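Local coordinates for protein putative hydrolase YdeN (Bacillus subtilis, PDB 1UXO) that probably acts as a serine hydrolase of the alpha/beta-hydrolase fold, a member of the RBBP9 family whose natural substrate is not established, at residues Ala135-Gln140 against Leu158-His163; Val70-Gly75 against His166-Glu171; Gly100-Leu105 against Lys148-Gln153; Gly94-Ser99 against Asp181-Tyr186; Asn19-Trp24 against Thr174-Val179. The protein carries 2 engineered substitutions. All blocks are in the same frame, centred on the assembly; numbering follows the deposited sequence. Where two conformers were deposited one is given.

In the fold
From the N terminus, residues 19-24, at the start of helix 22-31, wait 150 residues for their partner, so contact 5 closes the widest loop and joins that helix to the start of helix 177-188. Nested inside it, contact 2 brings the end of strand 67-72 to the loop after the last strand. Strand 92-98 then meets helix 177-188 in contact 4, which crosses contacts 2 and 5. Contact 3, nested within contacts 2, 4 and 5, fastens the loop after that strand to helix 144-153. Contact 1, the most local, pairs the last two strands and crosses contact 3. Asp139 OD2, hydrogen-bonded to His166 ND1, links contacts 1 and 2.

Contact 1: residues Ala135-Gln140 against Leu158-His163; sequences ASKDDQ and LYEVQH
Asp138 and His163 meet with their side chains at about a right angle, the carboxylate turned 58° from the imidazole. Asp138 OD2 lies in the plane of the His163 ring, at its edge, and takes the ND1-H at 3.1 Å; the donor stands above the carboxylate plane. With chi1 at 68°, CG of Asp138 sits between the backbone N and the carbonyl carbon, which brings it to 3.9 Å from His163 CA. An alanine here would probably leave His163 ND1 without this acceptor and its ring freer to turn. Lys137 and Glu160 cross obliquely: Glu160 OE2 rests 3.6 Å from Lys137 CB, while the ammonium lies farther off. Ser136 OG instead bonds Gly165 O, outside the pair. Between the strands the backbones pair in parallel, Ala135 N to Tyr159 O, Val161 N to Ala135 O and Lys137 N to Val161 O, all at 2.8 to 2.9 Å. This register closes a beta-alpha-beta unit through helix 144-153, and the turn after its first strand carries Asp139, the predicted acid of the charge relay, as in alpha/beta-hydrolases.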
# COMPACT_ATOMS: atom_id res chain seq x y z
N ALA A 135 -10.73 -0.48 -1.60
CA ALA A 135 -10.91 -1.59 -2.53
C ALA A 135 -12.10 -1.41 -3.40
O ALA A 135 -13.12 -0.86 -2.98
CB ALA A 135 -11.03 -2.93 -1.76
N SER A 136 -11.99 -1.93 -4.61
CA SER A 136 -13.06 -1.82 -5.62
C SER A 136 -13.92 -3.05 -5.67
O SER A 136 -13.42 -4.15 -5.84
CB SER A 136 -12.44 -1.57 -7.00
OG SER A 136 -13.36 -1.82 -8.08
N LYS A 137 -15.24 -2.86 -5.59
CA LYS A 137 -16.16 -3.99 -5.63
C LYS A 137 -16.07 -4.81 -6.88
O LYS A 137 -16.27 -6.03 -6.80
CB LYS A 137 -17.63 -3.57 -5.40
CG LYS A 137 -18.61 -4.70 -5.20
CD LYS A 137 -18.19 -5.57 -4.04
CE LYS A 137 -19.26 -6.42 -3.38
NZ LYS A 137 -19.77 -7.45 -4.27
N ASP A 138 -15.74 -4.20 -8.01
CA ASP A 138 -15.68 -4.89 -9.29
C ASP A 138 -14.29 -5.20 -9.82
O ASP A 138 -14.10 -5.55 -11.00
CB ASP A 138 -16.58 -4.18 -10.33
CG ASP A 138 -16.06 -2.80 -10.75
OD1 ASP A 138 -15.01 -2.36 -10.20
OD2 ASP A 138 -16.68 -2.08 -11.62
N ASP A 139 -13.32 -5.17 -8.91
CA ASP A 139 -11.95 -5.57 -9.19
C ASP A 139 -11.87 -7.07 -9.60
O ASP A 139 -12.32 -7.96 -8.88
CB ASP A 139 -11.11 -5.33 -7.93
CG ASP A 139 -9.59 -5.26 -8.22
OD1 ASP A 139 -9.08 -5.99 -9.13
OD2 ASP A 139 -8.85 -4.49 -7.57
N GLN A 140 -11.38 -7.30 -10.80
CA GLN A 140 -11.23 -8.64 -11.30
C GLN A 140 -9.80 -9.19 -11.13
O GLN A 140 -9.51 -10.33 -11.56
CB GLN A 140 -11.61 -8.63 -12.80
CG GLN A 140 -13.08 -8.14 -13.10
CD GLN A 140 -14.07 -9.01 -12.44
OE1 GLN A 140 -14.01 -10.26 -12.61
NE2 GLN A 140 -14.93 -8.42 -11.59
N LEU A 158 -12.17 -0.04 6.11
CA LEU A 158 -12.34 -0.46 4.70
C LEU A 158 -13.20 0.58 4.00
O LEU A 158 -14.31 0.92 4.46
CB LEU A 158 -13.01 -1.80 4.63
CG LEU A 158 -13.31 -2.34 3.22
CD1 LEU A 158 -12.03 -2.76 2.52
CD2 LEU A 158 -14.25 -3.49 3.30
N TYR A 159 -12.71 1.06 2.89
CA TYR A 159 -13.45 1.94 1.97
C TYR A 159 -13.67 1.26 0.62
O TYR A 159 -12.72 0.92 -0.09
CB TYR A 159 -12.63 3.21 1.78
CG TYR A 159 -12.43 3.99 3.03
CD1 TYR A 159 -13.38 4.93 3.44
CD2 TYR A 159 -11.33 3.79 3.82
CE1 TYR A 159 -13.21 5.64 4.61
CE2 TYR A 159 -11.15 4.52 5.02
CZ TYR A 159 -12.11 5.44 5.39
OH TYR A 159 -11.93 6.17 6.54
N GLU A 160 -14.94 0.95 0.33
CA GLU A 160 -15.37 0.28 -0.85
C GLU A 160 -15.67 1.31 -1.90
O GLU A 160 -16.36 2.32 -1.62
CB GLU A 160 -16.65 -0.51 -0.56
CG GLU A 160 -17.25 -1.17 -1.81
CD GLU A 160 -18.49 -1.98 -1.49
OE1 GLU A 160 -18.72 -2.31 -0.32
OE2 GLU A 160 -19.20 -2.31 -2.47
N VAL A 161 -15.19 1.08 -3.12
CA VAL A 161 -15.55 1.92 -4.25
C VAL A 161 -16.30 0.96 -5.17
O VAL A 161 -15.75 -0.06 -5.61
CB VAL A 161 -14.33 2.48 -4.96
CG1 VAL A 161 -14.76 3.29 -6.20
CG2 VAL A 161 -13.46 3.32 -3.99
N GLN A 162 -17.58 1.26 -5.44
CA GLN A 162 -18.42 0.29 -6.14
C GLN A 162 -17.91 -0.04 -7.53
O GLN A 162 -17.91 -1.21 -7.96
CB GLN A 162 -19.88 0.79 -6.17
CG GLN A 162 -20.84 -0.27 -6.61
CD GLN A 162 -22.27 0.20 -6.46
OE1 GLN A 162 -22.54 1.41 -6.59
NE2 GLN A 162 -23.17 -0.74 -6.14
N HIS A 163 -17.48 0.98 -8.26
CA HIS A 163 -16.96 0.80 -9.60
C HIS A 163 -15.57 1.42 -9.69
O HIS A 163 -15.39 2.53 -10.19
CB HIS A 163 -17.93 1.38 -10.68
CG HIS A 163 -19.25 0.68 -10.71
ND1 HIS A 163 -19.38 -0.67 -10.99
CD2 HIS A 163 -20.50 1.13 -10.43
CE1 HIS A 163 -20.65 -1.02 -10.88
NE2 HIS A 163 -21.34 0.04 -10.52

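Contact 2: residues Val70-Gly75 against His166-Glu171; sequences VAHSLG and HFLEDE
The imidazoles of His72 and His166 lie obliquely, their centroids 4.9 Å apart and their planes at 34°, neither stacked nor edge-to-face. NE2 of His72 sits over the centre of one His166 face, while Ser73 OG comes to the edge of that ring, in its plane, 3.0 Å from His166 NE2. Ser73 CB in turn covers the centre of one face of His72. At the edge of the His72 ring, also in plane, are the carbonyl oxygen of His166 and CD2 of Leu168, the latter 4.0 Å from His72 CE1. CB of His72 points toward the loop and CG is anti to the backbone N (chi1 -176°); the ring ends at the loop backbone, where NE2 donates to His166 O at 2.9 Å, a bent bond with an angle of 142° at the hydrogen. On the far side of the loop, Glu171 OE1 accepts both His166 N, at 2.9 Å, and Leu168 N, at 3.2 Å, from opposite faces of its carboxylate plane. Backbone carbonyl and backbone amide of His166 are therefore both gripped, by different side chains. ND1 of His166 is bonded to Asp139 OD2. Ser73, His166 and Asp139 are the predicted charge relay; the geometry is consistent with a catalytic triad in which His72 and Glu171 act as second-shell residues, positioning the histidine between its acid and the probable nucleophile.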
# COMPACT_ATOMS: atom_id res chain seq x y z
N VAL A 70 1.64 4.35 1.55
CA VAL A 70 0.50 4.14 0.68
C VAL A 70 0.97 3.14 -0.37
O VAL A 70 1.92 3.40 -1.08
CB VAL A 70 0.06 5.44 0.01
CG1 VAL A 70 -1.09 5.19 -1.03
CG2 VAL A 70 -0.33 6.45 1.07
N ALA A 71 0.28 2.04 -0.48
CA ALA A 71 0.68 0.98 -1.41
C ALA A 71 -0.47 0.58 -2.29
O ALA A 71 -1.64 0.70 -1.87
CB ALA A 71 1.18 -0.21 -0.61
N HIS A 72 -0.13 0.08 -3.50
CA HIS A 72 -1.09 -0.40 -4.42
C HIS A 72 -0.81 -1.86 -4.80
O HIS A 72 0.34 -2.24 -5.11
CB HIS A 72 -1.13 0.46 -5.70
CG HIS A 72 -2.19 0.05 -6.69
ND1 HIS A 72 -1.92 -0.11 -8.03
CD2 HIS A 72 -3.53 -0.18 -6.55
CE1 HIS A 72 -3.03 -0.46 -8.67
NE2 HIS A 72 -4.02 -0.50 -7.80
N SER A 73 -1.85 -2.66 -4.67
CA SER A 73 -1.88 -4.04 -5.13
C SER A 73 -0.71 -4.85 -4.53
O SER A 73 -0.61 -4.95 -3.28
CB SER A 73 -1.98 -4.04 -6.67
OG SER A 73 -2.37 -5.33 -7.15
N LEU A 74 0.20 -5.35 -5.37
CA LEU A 74 1.36 -6.15 -4.86
C LEU A 74 2.23 -5.43 -3.85
O LEU A 74 2.84 -6.07 -2.97
CB LEU A 74 2.22 -6.68 -6.00
CG LEU A 74 3.25 -7.75 -5.67
CD1 LEU A 74 2.59 -9.11 -5.21
CD2 LEU A 74 4.23 -7.97 -6.86
N GLY A 75 2.27 -4.11 -3.90
CA GLY A 75 3.02 -3.37 -2.88
C GLY A 75 2.50 -3.57 -1.48
O GLY A 75 3.22 -3.38 -0.51
N HIS A 166 -9.49 -1.89 -11.00
CA HIS A 166 -8.32 -2.13 -10.11
C HIS A 166 -7.49 -0.81 -9.85
O HIS A 166 -6.27 -0.84 -9.53
CB HIS A 166 -7.51 -3.30 -10.72
CG HIS A 166 -6.32 -3.75 -9.92
ND1 HIS A 166 -6.38 -4.10 -8.60
CD2 HIS A 166 -5.03 -4.00 -10.31
CE1 HIS A 166 -5.18 -4.48 -8.19
NE2 HIS A 166 -4.33 -4.40 -9.20
N PHE A 167 -8.16 0.35 -10.00
CA PHE A 167 -7.57 1.67 -9.84
C PHE A 167 -6.33 1.91 -10.74
O PHE A 167 -5.28 2.42 -10.31
CB PHE A 167 -7.25 1.96 -8.37
CG PHE A 167 -8.43 1.79 -7.42
CD1 PHE A 167 -9.46 2.72 -7.38
CD2 PHE A 167 -8.49 0.72 -6.55
CE1 PHE A 167 -10.54 2.56 -6.48
CE2 PHE A 167 -9.55 0.55 -5.67
CZ PHE A 167 -10.57 1.46 -5.63
N LEU A 168 -6.49 1.55 -12.01
CA LEU A 168 -5.45 1.69 -13.02
C LEU A 168 -5.67 2.86 -13.98
O LEU A 168 -6.83 3.26 -14.25
CB LEU A 168 -5.43 0.38 -13.84
CG LEU A 168 -5.25 -0.91 -13.08
CD1 LEU A 168 -5.43 -2.19 -14.00
CD2 LEU A 168 -3.83 -0.90 -12.52
N GLU A 169 -4.57 3.38 -14.56
CA GLU A 169 -4.61 4.48 -15.47
C GLU A 169 -5.48 4.19 -16.70
O GLU A 169 -6.18 5.09 -17.15
CB GLU A 169 -3.19 4.88 -15.95
CG GLU A 169 -2.50 3.83 -16.79
CD GLU A 169 -1.01 4.06 -16.92
OE1 GLU A 169 -0.36 4.70 -16.08
OE2 GLU A 169 -0.44 3.58 -17.89
N ASP A 170 -5.50 2.95 -17.18
CA ASP A 170 -6.33 2.62 -18.34
C ASP A 170 -7.81 2.49 -18.03
O ASP A 170 -8.60 2.36 -18.96
CB ASP A 170 -5.85 1.32 -18.98
CG ASP A 170 -4.63 1.51 -19.84
OD1 ASP A 170 -4.19 2.68 -20.05
OD2 ASP A 170 -4.04 0.53 -20.37
N GLU A 171 -8.17 2.57 -16.74
CA GLU A 171 -9.56 2.67 -16.28
C GLU A 171 -9.95 4.10 -15.90
O GLU A 171 -11.06 4.35 -15.41
CB GLU A 171 -9.78 1.72 -15.09
CG GLU A 171 -9.61 0.26 -15.47
CD GLU A 171 -9.25 -0.69 -14.33
OE1 GLU A 171 -8.79 -0.26 -13.25
OE2 GLU A 171 -9.41 -1.92 -14.53

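Contact 3: residues Gly100-Leu105 against Lys148-Gln153; sequences GFAKSL and KDLAQQ
The irregular backbone of Gly100-Leu105 passes helix segment 148-153 most closely at Phe101 and Leu150, whose CA atoms are 6.1 Å apart. Leu150 drives both methyls into the loop: CD2 rests 3.7 Å from Gly100 C and also touches Phe101 N, while CD1 meets Ala102 CB at 4.0 Å. A CB on Gly100 would press tightly on that CD2. The amide of Phe101, buried here, finds no hydrogen-bond partner. Beside this apolar patch Lys103, extended beyond CG, crosses Asp149 at about a right angle and, in one of the two conformers of Asp149, forms a salt bridge, NZ to OD2 3.2 Å, on the anti side of the carboxylate. Lys103 also makes a cation-pi contact with Phe146. A methionine in its place would probably leave the Asp149 carboxylate without this charged mate. The helix belongs to the connection between strands 128-136 and 157-161; Gly100 O is bonded by Ser147 of the same helix, Leu150 reaches on to Leu80 of helix 75-84, and Phe101 turns the other way, onto Ser73 and Pro77.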
# COMPACT_ATOMS: atom_id res chain seq x y z
N GLY A 100 -5.42 -3.98 -1.46
CA GLY A 100 -4.55 -4.85 -0.68
C GLY A 100 -5.06 -6.29 -0.58
O GLY A 100 -6.30 -6.57 -0.60
N PHE A 101 -4.13 -7.20 -0.44
CA PHE A 101 -4.46 -8.60 -0.30
C PHE A 101 -3.28 -9.28 0.45
O PHE A 101 -2.16 -8.74 0.47
CB PHE A 101 -4.71 -9.27 -1.67
CG PHE A 101 -3.53 -9.20 -2.60
CD1 PHE A 101 -2.68 -10.29 -2.76
CD2 PHE A 101 -3.26 -8.03 -3.31
CE1 PHE A 101 -1.58 -10.22 -3.62
CE2 PHE A 101 -2.16 -7.94 -4.17
CZ PHE A 101 -1.31 -9.03 -4.32
N ALA A 102 -3.57 -10.42 1.07
CA ALA A 102 -2.55 -11.19 1.83
C ALA A 102 -2.65 -12.72 1.57
O ALA A 102 -2.27 -13.54 2.44
CB ALA A 102 -2.73 -10.94 3.34
N LYS A 103 -3.19 -13.10 0.41
CA LYS A 103 -3.24 -14.50 -0.04
C LYS A 103 -3.17 -14.58 -1.56
O LYS A 103 -3.30 -13.56 -2.26
CB LYS A 103 -4.49 -15.21 0.44
CG LYS A 103 -5.82 -14.69 -0.14
CD LYS A 103 -6.96 -15.11 0.76
CE LYS A 103 -8.26 -14.65 0.28
NZ LYS A 103 -9.40 -15.12 1.14
N SER A 104 -2.93 -15.78 -2.09
CA SER A 104 -2.72 -15.97 -3.52
C SER A 104 -3.83 -15.39 -4.36
O SER A 104 -5.02 -15.63 -4.08
CB SER A 104 -2.74 -17.49 -3.82
OG SER A 104 -2.71 -17.74 -5.18
N LEU A 105 -3.46 -14.70 -5.42
CA LEU A 105 -4.38 -14.23 -6.43
C LEU A 105 -4.54 -15.29 -7.53
O LEU A 105 -3.58 -15.61 -8.24
CB LEU A 105 -3.85 -12.93 -7.06
CG LEU A 105 -3.68 -11.74 -6.10
CD1 LEU A 105 -3.22 -10.57 -6.96
CD2 LEU A 105 -4.96 -11.40 -5.31
N LYS A 148 -11.41 -7.04 1.89
CA LYS A 148 -12.23 -6.96 3.08
C LYS A 148 -11.69 -7.92 4.17
O LYS A 148 -11.62 -7.55 5.34
CB LYS A 148 -13.71 -7.30 2.72
CG LYS A 148 -14.64 -7.18 3.94
CD LYS A 148 -16.11 -7.11 3.58
CE LYS A 148 -16.92 -6.37 4.64
NZ LYS A 148 -18.33 -5.96 4.29
N ASP A 149 -11.27 -9.13 3.75
CA ASP A 149 -10.67 -10.16 4.62
C ASP A 149 -9.45 -9.56 5.27
O ASP A 149 -9.30 -9.62 6.49
CB ASP A 149 -10.25 -11.34 3.76
CG ASP A 149 -9.70 -12.58 4.54
OD1 ASP A 149 -9.79 -12.66 5.80
OD2 ASP A 149 -9.07 -13.51 3.93
N LEU A 150 -8.57 -8.94 4.48
CA LEU A 150 -7.36 -8.35 5.02
C LEU A 150 -7.68 -7.21 6.01
O LEU A 150 -7.06 -7.13 7.10
CB LEU A 150 -6.49 -7.81 3.86
CG LEU A 150 -5.30 -6.97 4.26
CD1 LEU A 150 -4.38 -7.75 5.20
CD2 LEU A 150 -4.54 -6.44 3.11
N ALA A 151 -8.65 -6.33 5.64
CA ALA A 151 -9.08 -5.28 6.54
C ALA A 151 -9.51 -5.81 7.91
O ALA A 151 -9.18 -5.26 8.96
CB ALA A 151 -10.16 -4.40 5.90
N GLN A 152 -10.20 -6.91 7.90
CA GLN A 152 -10.56 -7.55 9.17
C GLN A 152 -9.37 -8.09 9.93
O GLN A 152 -9.27 -7.94 11.17
CB GLN A 152 -11.55 -8.69 8.95
CG GLN A 152 -12.87 -8.28 8.38
CD GLN A 152 -13.69 -9.41 7.81
OE1 GLN A 152 -13.19 -10.54 7.60
NE2 GLN A 152 -14.94 -9.10 7.49
N GLN A 153 -8.47 -8.76 9.23
CA GLN A 153 -7.30 -9.37 9.86
C GLN A 153 -6.39 -8.33 10.55
O GLN A 153 -5.77 -8.61 11.60
CB GLN A 153 -6.50 -10.10 8.80
CG GLN A 153 -7.20 -11.34 8.32
CD GLN A 153 -6.48 -12.01 7.19
OE1 GLN A 153 -5.99 -11.35 6.26
NE2 GLN A 153 -6.39 -13.35 7.27

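Contact 4: residues Gly94-Ser99 against Asp181-Tyr186; sequences GIILVS and DVLTSY
Ile96 is the knob of this contact, its CD1 reaching among Val182, Leu183 and Tyr186 of the helix. The methyl lies 4.0 Å from Val182 CG1 and 3.8 Å from Leu183 CB, and it also touches the backbone N of Leu183. CB of Ile96 points toward the helix, and with CG1 anti to the carbonyl carbon (chi1 -62°) CG1 packs 3.8 Å from Tyr186 CE2. The ring of Tyr186 fills the hollow over Gly94, where the absence of a side chain lets CE2 approach to 4.5 Å from Gly94 CA; a CB would be tight against that same ring atom. Here a helix lies against the central parallel sheet of an alpha/beta-hydrolase fold, the axes of the short segments 94-98 and 181-186 running nearly antiparallel at 168° with a closest approach of 9.7 Å. Past Ile96, the phenol OH of Tyr186 gives a weak hydrogen bond to Ile95 O at 3.4 Å, the carbonyl oxygen standing at the ring's edge. One face of Tyr186 is underlain by its own helix, with Val182 O toward the rim. The ring also stacks with His130 of the adjoining strand 128-136, while Leu183 extends to Tyr68 on strand 67-72.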
# COMPACT_ATOMS: atom_id res chain seq x y z
N GLY A 94 0.99 5.62 9.66
CA GLY A 94 -0.09 4.83 9.10
C GLY A 94 0.22 4.21 7.78
O GLY A 94 1.27 4.49 7.16
N ILE A 95 -0.70 3.35 7.37
CA ILE A 95 -0.65 2.65 6.08
C ILE A 95 -2.02 2.67 5.41
O ILE A 95 -3.09 2.62 6.07
CB ILE A 95 -0.17 1.18 6.24
CG1 ILE A 95 -1.13 0.34 7.09
CG2 ILE A 95 1.25 1.07 6.75
CD1 ILE A 95 -0.67 -1.13 7.22
N ILE A 96 -1.99 2.82 4.10
CA ILE A 96 -3.17 2.71 3.30
C ILE A 96 -2.88 1.70 2.21
O ILE A 96 -1.91 1.86 1.45
CB ILE A 96 -3.56 4.04 2.71
CG1 ILE A 96 -3.87 5.07 3.80
CG2 ILE A 96 -4.79 3.90 1.87
CD1 ILE A 96 -4.18 6.48 3.24
N LEU A 97 -3.70 0.68 2.15
CA LEU A 97 -3.49 -0.45 1.23
C LEU A 97 -4.56 -0.42 0.18
O LEU A 97 -5.68 -0.88 0.41
CB LEU A 97 -3.48 -1.76 1.99
CG LEU A 97 -2.59 -1.77 3.24
CD1 LEU A 97 -2.70 -3.09 4.01
CD2 LEU A 97 -1.15 -1.53 2.86
N VAL A 98 -4.20 0.13 -0.99
CA VAL A 98 -5.12 0.18 -2.13
C VAL A 98 -5.12 -1.14 -2.89
O VAL A 98 -4.08 -1.56 -3.39
CB VAL A 98 -4.84 1.36 -3.04
CG1 VAL A 98 -5.96 1.53 -4.02
CG2 VAL A 98 -4.71 2.63 -2.20
N SER A 99 -6.27 -1.79 -2.92
CA SER A 99 -6.43 -3.14 -3.47
C SER A 99 -5.54 -4.13 -2.78
O SER A 99 -4.96 -5.01 -3.44
CB SER A 99 -6.18 -3.12 -4.95
OG SER A 99 -6.92 -2.12 -5.55
N ASP A 181 -7.65 12.06 0.71
CA ASP A 181 -8.52 12.48 1.81
C ASP A 181 -8.40 11.56 3.07
O ASP A 181 -8.32 12.06 4.21
CB ASP A 181 -9.96 12.58 1.37
CG ASP A 181 -10.21 13.81 0.46
OD1 ASP A 181 -9.56 14.89 0.65
OD2 ASP A 181 -11.04 13.80 -0.43
N VAL A 182 -8.32 10.26 2.85
CA VAL A 182 -8.13 9.31 3.99
C VAL A 182 -6.80 9.59 4.66
O VAL A 182 -6.70 9.71 5.89
CB VAL A 182 -8.28 7.86 3.55
CG1 VAL A 182 -7.87 6.92 4.69
CG2 VAL A 182 -9.75 7.58 3.12
N LEU A 183 -5.76 9.77 3.86
CA LEU A 183 -4.44 10.10 4.37
C LEU A 183 -4.44 11.37 5.17
O LEU A 183 -3.91 11.44 6.31
CB LEU A 183 -3.45 10.20 3.16
CG LEU A 183 -1.99 10.36 3.47
CD1 LEU A 183 -1.47 9.19 4.33
CD2 LEU A 183 -1.22 10.54 2.18
N THR A 184 -5.02 12.41 4.60
CA THR A 184 -5.05 13.70 5.26
C THR A 184 -5.79 13.65 6.61
O THR A 184 -5.43 14.39 7.54
CB THR A 184 -5.62 14.74 4.26
OG1 THR A 184 -4.63 14.95 3.24
CG2 THR A 184 -5.80 16.14 4.91
N SER A 185 -6.82 12.83 6.72
CA SER A 185 -7.57 12.69 7.97
C SER A 185 -6.66 12.15 9.09
O SER A 185 -6.81 12.49 10.28
CB SER A 185 -8.83 11.85 7.77
OG SER A 185 -8.56 10.45 7.74
N TYR A 186 -5.69 11.34 8.71
CA TYR A 186 -4.72 10.85 9.67
C TYR A 186 -3.87 11.98 10.26
O TYR A 186 -3.37 11.84 11.40
CB TYR A 186 -3.74 9.91 9.02
CG TYR A 186 -4.26 8.60 8.48
CD1 TYR A 186 -5.56 8.15 8.72
CD2 TYR A 186 -3.40 7.79 7.75
CE1 TYR A 186 -5.99 6.90 8.19
CE2 TYR A 186 -3.78 6.57 7.31
CZ TYR A 186 -5.10 6.15 7.52
OH TYR A 186 -5.41 4.91 7.05

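Contact 5: residues Asn19-Trp24 against Thr174-Val179; sequences NHWFPW and TSLPIV
CH-pi contacts carry much of the meeting between Trp21, Trp24 and the residues opposite them. CD2 of Leu176 stands over the five-membered ring of Trp21, 3.8 Å from its centroid and 12° off the normal; the opposite face of that indole meets Phe22 CE1. Ser175 CB sits over the five-membered ring of Trp24, 3.5 Å from the centroid, and Leu176 N lies over the same face toward the rim. CB of Trp24 points toward the other segment and CG is anti to the backbone N (chi1 -178°); from there the indole lays this face against Ser175 and Leu176.

Apolar packing continues at the six-membered end, where Trp24 CH2 touches Pro177 CG at 3.9 Å and the two side chains cross at about a right angle.

Polar contact runs through the backbone. A water accepts from Trp24 N and donates to His20 O and, at 2.7 Å, to Thr174 O, while Thr174 CA makes a CA-H...O contact with His20 O at 3.4 Å.

No direct hydrogen bond joins the segments, and Leu176 N is buried without a partner. Cohesion between the starts of helices 22-31 and 177-188 rests mainly on indole faces and apolar touches, with one bridging water and a CA-H...O contact.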
# COMPACT_ATOMS: atom_id res chain seq x y z
N ASN A 19 3.16 5.56 -13.29
CA ASN A 19 1.86 4.98 -13.65
C ASN A 19 0.72 5.39 -12.69
O ASN A 19 0.94 5.85 -11.55
CB ASN A 19 1.93 3.45 -13.67
CG ASN A 19 2.77 2.89 -14.85
OD1 ASN A 19 3.76 2.14 -14.65
ND2 ASN A 19 2.37 3.23 -16.08
N HIS A 20 -0.50 5.19 -13.17
CA HIS A 20 -1.71 5.25 -12.35
C HIS A 20 -1.85 6.63 -11.68
O HIS A 20 -1.60 7.68 -12.33
CB HIS A 20 -1.76 4.00 -11.41
CG HIS A 20 -1.47 2.72 -12.13
ND1 HIS A 20 -1.91 2.50 -13.41
CD2 HIS A 20 -0.75 1.63 -11.79
CE1 HIS A 20 -1.45 1.34 -13.84
NE2 HIS A 20 -0.76 0.78 -12.86
N TRP A 21 -2.18 6.62 -10.41
CA TRP A 21 -2.51 7.82 -9.62
C TRP A 21 -1.34 8.33 -8.75
O TRP A 21 -1.52 9.27 -7.96
CB TRP A 21 -3.77 7.57 -8.78
CG TRP A 21 -3.85 6.22 -8.22
CD1 TRP A 21 -4.39 5.11 -8.82
CD2 TRP A 21 -3.31 5.77 -6.97
NE1 TRP A 21 -4.23 4.01 -8.03
CE2 TRP A 21 -3.57 4.38 -6.89
CE3 TRP A 21 -2.63 6.39 -5.91
CZ2 TRP A 21 -3.18 3.60 -5.80
CZ3 TRP A 21 -2.24 5.60 -4.81
CH2 TRP A 21 -2.53 4.22 -4.78
N PHE A 22 -0.15 7.74 -8.89
CA PHE A 22 0.96 8.06 -7.97
C PHE A 22 1.47 9.50 -8.18
O PHE A 22 1.66 10.24 -7.22
CB PHE A 22 2.14 6.99 -8.00
CG PHE A 22 1.67 5.54 -8.12
CD1 PHE A 22 0.65 5.03 -7.28
CD2 PHE A 22 2.19 4.67 -9.09
CE1 PHE A 22 0.22 3.71 -7.40
CE2 PHE A 22 1.76 3.36 -9.18
CZ PHE A 22 0.76 2.89 -8.35
N PRO A 23 1.73 9.90 -9.42
CA PRO A 23 2.15 11.29 -9.66
C PRO A 23 1.10 12.24 -9.17
O PRO A 23 1.49 13.18 -8.47
CB PRO A 23 2.35 11.38 -11.18
CG PRO A 23 2.51 9.97 -11.60
CD PRO A 23 1.77 9.08 -10.66
N TRP A 24 -0.18 11.98 -9.46
CA TRP A 24 -1.24 12.89 -8.95
C TRP A 24 -1.17 13.02 -7.41
O TRP A 24 -1.27 14.13 -6.84
CB TRP A 24 -2.60 12.44 -9.37
CG TRP A 24 -3.72 13.37 -8.89
CD1 TRP A 24 -4.21 14.44 -9.56
CD2 TRP A 24 -4.44 13.30 -7.68
NE1 TRP A 24 -5.20 15.03 -8.84
CE2 TRP A 24 -5.33 14.36 -7.65
CE3 TRP A 24 -4.40 12.43 -6.58
CZ2 TRP A 24 -6.22 14.58 -6.59
CZ3 TRP A 24 -5.30 12.65 -5.50
CH2 TRP A 24 -6.16 13.72 -5.52
N THR A 174 -5.86 8.06 -13.16
CA THR A 174 -4.67 8.92 -12.99
C THR A 174 -4.77 9.90 -11.82
O THR A 174 -3.84 10.70 -11.60
CB THR A 174 -4.33 9.64 -14.30
OG1 THR A 174 -5.48 10.31 -14.78
CG2 THR A 174 -4.00 8.62 -15.36
N SER A 175 -5.91 9.89 -11.14
CA SER A 175 -6.06 10.49 -9.85
C SER A 175 -6.87 9.56 -8.95
O SER A 175 -7.54 8.67 -9.41
CB SER A 175 -6.76 11.84 -9.97
OG SER A 175 -8.14 11.67 -10.33
N LEU A 176 -6.78 9.79 -7.65
CA LEU A 176 -7.57 9.03 -6.65
C LEU A 176 -7.77 9.85 -5.37
O LEU A 176 -7.10 9.64 -4.35
CB LEU A 176 -6.87 7.70 -6.33
CG LEU A 176 -7.73 6.63 -5.65
CD1 LEU A 176 -9.09 6.37 -6.37
CD2 LEU A 176 -6.93 5.31 -5.58
N PRO A 177 -8.70 10.81 -5.42
CA PRO A 177 -8.96 11.67 -4.25
C PRO A 177 -9.24 10.96 -2.93
O PRO A 177 -8.80 11.45 -1.90
CB PRO A 177 -10.16 12.50 -4.71
CG PRO A 177 -9.89 12.67 -6.23
CD PRO A 177 -9.51 11.24 -6.60
N ILE A 178 -9.93 9.82 -2.95
CA ILE A 178 -10.19 9.11 -1.69
C ILE A 178 -8.90 8.79 -0.92
O ILE A 178 -8.89 8.94 0.29
CB ILE A 178 -11.05 7.88 -1.87
CG1 ILE A 178 -11.38 7.31 -0.48
CG2 ILE A 178 -10.41 6.83 -2.80
CD1 ILE A 178 -12.59 6.47 -0.50
N VAL A 179 -7.82 8.40 -1.61
CA VAL A 179 -6.57 8.12 -0.94
C VAL A 179 -6.01 9.37 -0.28
O VAL A 179 -5.57 9.35 0.87
CB VAL A 179 -5.49 7.45 -1.86
CG1 VAL A 179 -4.27 7.15 -1.06
CG2 VAL A 179 -6.03 6.18 -2.41
O HOH W 1 -1.15 10.60 -11.86